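Local structure of possible galactose mutarotase (Streptomyces platensis subsp. rosaceus, 4RNL) at residues 16-27 with 123-133. The protein is of uncertain function but belongs to the aldose 1-epimerase family and possibly interconverts the alpha and beta anomers of galactose. Residues are numbered along the deposited sequence; the frame is centred on the assembly and turned at random.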
# COMPACT_ATOMS: atom_id res chain seq x y z
N LEU A 16 3.36 -11.21 19.17
CA LEU A 16 4.09 -9.96 19.35
C LEU A 16 4.74 -9.97 20.72
O LEU A 16 4.45 -10.83 21.55
CB LEU A 16 3.16 -8.75 19.20
CG LEU A 16 2.51 -8.58 17.82
CD1 LEU A 16 1.58 -7.38 17.80
CD2 LEU A 16 3.57 -8.47 16.74
N ASP A 17 5.63 -9.01 20.96
CA ASP A 17 6.32 -8.93 22.24
C ASP A 17 5.33 -8.87 23.41
O ASP A 17 5.56 -9.51 24.44
CB ASP A 17 7.28 -7.74 22.28
CG ASP A 17 8.52 -7.96 21.42
OD1 ASP A 17 8.80 -9.13 21.07
OD2 ASP A 17 9.22 -6.97 21.11
N ASP A 18 4.22 -8.16 23.24
CA ASP A 18 3.23 -8.05 24.32
C ASP A 18 2.35 -9.29 24.49
O ASP A 18 1.48 -9.34 25.36
CB ASP A 18 2.36 -6.79 24.18
CG ASP A 18 1.37 -6.86 23.03
OD1 ASP A 18 1.29 -7.89 22.33
OD2 ASP A 18 0.65 -5.86 22.82
N GLY A 19 2.57 -10.29 23.63
CA GLY A 19 1.89 -11.56 23.77
C GLY A 19 0.70 -11.70 22.85
O GLY A 19 0.06 -12.75 22.82
N THR A 20 0.40 -10.65 22.09
CA THR A 20 -0.76 -10.70 21.20
C THR A 20 -0.53 -11.72 20.09
O THR A 20 0.47 -11.66 19.38
CB THR A 20 -1.04 -9.34 20.56
OG1 THR A 20 -1.15 -8.35 21.58
CG2 THR A 20 -2.35 -9.41 19.77
N ARG A 21 -1.46 -12.65 19.92
CA ARG A 21 -1.33 -13.67 18.89
C ARG A 21 -1.60 -13.11 17.49
O ARG A 21 -2.50 -12.30 17.29
CB ARG A 21 -2.24 -14.85 19.19
CG ARG A 21 -1.76 -15.69 20.36
CD ARG A 21 -2.55 -16.97 20.49
NE ARG A 21 -3.80 -16.77 21.22
CZ ARG A 21 -4.68 -17.74 21.46
NH1 ARG A 21 -4.44 -18.98 21.04
NH2 ARG A 21 -5.79 -17.48 22.14
N VAL A 22 -0.80 -13.56 16.53
CA VAL A 22 -0.93 -13.15 15.14
C VAL A 22 -1.15 -14.40 14.29
O VAL A 22 -0.48 -15.41 14.50
CB VAL A 22 0.34 -12.40 14.67
CG1 VAL A 22 0.27 -12.08 13.17
CG2 VAL A 22 0.56 -11.14 15.50
N ASP A 23 -2.09 -14.33 13.36
CA ASP A 23 -2.36 -15.44 12.44
C ASP A 23 -1.89 -15.10 11.03
O ASP A 23 -1.83 -13.92 10.66
CB ASP A 23 -3.86 -15.74 12.38
CG ASP A 23 -4.35 -16.55 13.56
OD1 ASP A 23 -3.52 -17.18 14.26
OD2 ASP A 23 -5.58 -16.56 13.78
N ARG A 24 -1.56 -16.12 10.25
CA ARG A 24 -1.25 -15.94 8.83
C ARG A 24 -2.31 -16.64 7.97
O ARG A 24 -2.57 -17.83 8.14
CB ARG A 24 0.15 -16.47 8.48
CG ARG A 24 0.51 -16.27 7.00
CD ARG A 24 1.99 -16.47 6.72
NE ARG A 24 2.41 -17.85 6.93
CZ ARG A 24 3.61 -18.33 6.61
NH1 ARG A 24 4.51 -17.52 6.06
NH2 ARG A 24 3.91 -19.60 6.84
N TRP A 25 -2.93 -15.89 7.07
CA TRP A 25 -3.94 -16.45 6.18
C TRP A 25 -3.32 -16.68 4.82
O TRP A 25 -2.64 -15.81 4.27
CB TRP A 25 -5.12 -15.48 6.06
CG TRP A 25 -5.95 -15.43 7.32
CD1 TRP A 25 -5.64 -14.78 8.49
CD2 TRP A 25 -7.23 -16.04 7.53
NE1 TRP A 25 -6.66 -14.96 9.41
CE2 TRP A 25 -7.64 -15.73 8.84
CE3 TRP A 25 -8.06 -16.84 6.73
CZ2 TRP A 25 -8.85 -16.19 9.38
CZ3 TRP A 25 -9.26 -17.28 7.26
CH2 TRP A 25 -9.64 -16.95 8.57
N THR A 26 -3.55 -17.87 4.26
CA THR A 26 -2.99 -18.21 2.96
C THR A 26 -4.11 -18.33 1.93
O THR A 26 -5.07 -19.08 2.13
CB THR A 26 -2.22 -19.54 3.00
OG1 THR A 26 -1.11 -19.42 3.89
CG2 THR A 26 -1.68 -19.88 1.61
N LEU A 27 -3.98 -17.56 0.86
CA LEU A 27 -4.92 -17.61 -0.25
C LEU A 27 -4.19 -18.26 -1.42
O LEU A 27 -3.12 -17.78 -1.81
CB LEU A 27 -5.37 -16.19 -0.65
CG LEU A 27 -6.42 -15.47 0.20
CD1 LEU A 27 -6.12 -15.49 1.69
CD2 LEU A 27 -6.57 -14.03 -0.26
N VAL A 123 -3.05 -5.25 15.65
CA VAL A 123 -3.60 -6.54 15.23
C VAL A 123 -5.09 -6.42 14.90
O VAL A 123 -5.86 -5.81 15.65
CB VAL A 123 -3.37 -7.63 16.29
CG1 VAL A 123 -3.99 -8.95 15.86
CG2 VAL A 123 -1.88 -7.82 16.54
N TRP A 124 -5.47 -6.98 13.75
CA TRP A 124 -6.85 -6.95 13.26
C TRP A 124 -7.58 -8.27 13.49
O TRP A 124 -6.96 -9.35 13.47
CB TRP A 124 -6.83 -6.63 11.75
CG TRP A 124 -6.32 -5.25 11.45
CD1 TRP A 124 -5.06 -4.77 11.66
CD2 TRP A 124 -7.08 -4.16 10.91
NE1 TRP A 124 -4.99 -3.44 11.27
CE2 TRP A 124 -6.22 -3.05 10.81
CE3 TRP A 124 -8.41 -4.03 10.48
CZ2 TRP A 124 -6.64 -1.82 10.31
CZ3 TRP A 124 -8.83 -2.80 9.98
CH2 TRP A 124 -7.95 -1.72 9.90
N ASP A 125 -8.89 -8.20 13.75
CA ASP A 125 -9.73 -9.40 13.79
C ASP A 125 -9.86 -9.91 12.37
O ASP A 125 -9.94 -9.12 11.44
CB ASP A 125 -11.13 -9.07 14.33
CG ASP A 125 -11.14 -8.73 15.80
OD1 ASP A 125 -10.18 -9.10 16.50
OD2 ASP A 125 -12.12 -8.10 16.25
N ALA A 126 -9.89 -11.22 12.20
CA ALA A 126 -9.99 -11.78 10.86
C ALA A 126 -11.09 -12.82 10.77
O ALA A 126 -11.33 -13.57 11.73
CB ALA A 126 -8.65 -12.41 10.44
N ARG A 127 -11.74 -12.90 9.62
CA ARG A 127 -12.63 -14.03 9.36
C ARG A 127 -12.62 -14.41 7.89
O ARG A 127 -12.39 -13.57 7.01
CB ARG A 127 -14.06 -13.73 9.81
CG ARG A 127 -14.73 -12.63 9.03
CD ARG A 127 -16.18 -12.43 9.48
NE ARG A 127 -16.82 -11.35 8.73
CZ ARG A 127 -17.63 -11.53 7.69
NH1 ARG A 127 -17.91 -12.76 7.27
NH2 ARG A 127 -18.17 -10.49 7.07
N GLU A 128 -12.88 -15.69 7.62
CA GLU A 128 -12.89 -16.17 6.24
C GLU A 128 -14.10 -15.62 5.49
O GLU A 128 -15.21 -15.56 6.04
CB GLU A 128 -12.88 -17.70 6.20
CG GLU A 128 -12.77 -18.30 4.80
CD GLU A 128 -12.49 -19.79 4.86
OE1 GLU A 128 -12.37 -20.32 5.98
OE2 GLU A 128 -12.41 -20.44 3.79
N VAL A 129 -13.88 -15.20 4.25
CA VAL A 129 -14.97 -14.88 3.34
C VAL A 129 -14.73 -15.66 2.06
O VAL A 129 -13.68 -16.28 1.89
CB VAL A 129 -15.05 -13.36 3.04
CG1 VAL A 129 -15.39 -12.57 4.30
CG2 VAL A 129 -13.75 -12.87 2.42
N ASP A 130 -15.70 -15.65 1.15
CA ASP A 130 -15.52 -16.34 -0.12
C ASP A 130 -14.30 -15.77 -0.84
O ASP A 130 -14.20 -14.57 -1.06
CB ASP A 130 -16.79 -16.20 -0.97
CG ASP A 130 -16.73 -17.01 -2.25
OD1 ASP A 130 -16.29 -18.18 -2.22
OD2 ASP A 130 -17.12 -16.47 -3.31
N GLY A 131 -13.34 -16.64 -1.18
CA GLY A 131 -12.14 -16.21 -1.89
C GLY A 131 -11.06 -15.51 -1.08
O GLY A 131 -10.06 -15.04 -1.65
N GLY A 132 -11.23 -15.41 0.23
CA GLY A 132 -10.20 -14.79 1.05
C GLY A 132 -10.48 -14.53 2.52
O GLY A 132 -11.13 -15.32 3.21
N VAL A 133 -9.96 -13.40 3.00
CA VAL A 133 -10.06 -13.05 4.41
C VAL A 133 -10.45 -11.58 4.57
O VAL A 133 -10.00 -10.70 3.81
CB VAL A 133 -8.73 -13.36 5.15
CG1 VAL A 133 -7.54 -12.60 4.50
CG2 VAL A 133 -8.83 -13.01 6.63
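Trp25 lays its indole against the hairpin of strands 125-129 and 132-139, and Val133 CG2 sits over one ring face, a CH-pi contact 3.6 Å from the centroid of the five-membered ring and 15° off its normal. Val133 reaches it by holding CG2 anti to its backbone N and tucking CG1 between N and the carbonyl carbon (chi1 58°), where CG1 instead borders Trp25 CB. The indole, whose CG lies anti to the carbonyl carbon, extends across to strand 125-129: NE1 is 3.4 Å from the methyl CB of Ala126, while the six-membered ring passes the backbone between Arg127 and Glu128, with CH2 3.6 Å from Glu128 N. Glu128 adds its CB, 3.8 Å from Trp25 CZ3, and its side chain then runs on extended, crossing the indole obliquely. Val8 and Arg10 of strand 7-15 also touch the side chain of Trp25. Farther along strand 21-28, Leu27 CG rests 3.9 Å from CA of Gly132, the closing residue of the type II turn Val129-Gly132. At the other end Val123 CG2 meets Thr20 CG2 tip to tip at 3.6 Å, with Leu16 CD1 alongside. Thr20 turns its hydroxyl the other way, to Asp18 OD1, which also accepts Thr20 N in an Asx turn; both donors approach from the same face of the carboxylate. The contact thus joins the sheet containing strands 7-15 and 21-28 to the edge of the nine-stranded sheet, strands 21-27 and 125-129 running 31° apart in direction. Methyl groups, one indole, Glu128 CB and backbone at Arg127-Glu128 and Gly132 make the join, consistent with mainly dispersive, apolar cohesion in a partly buried interface.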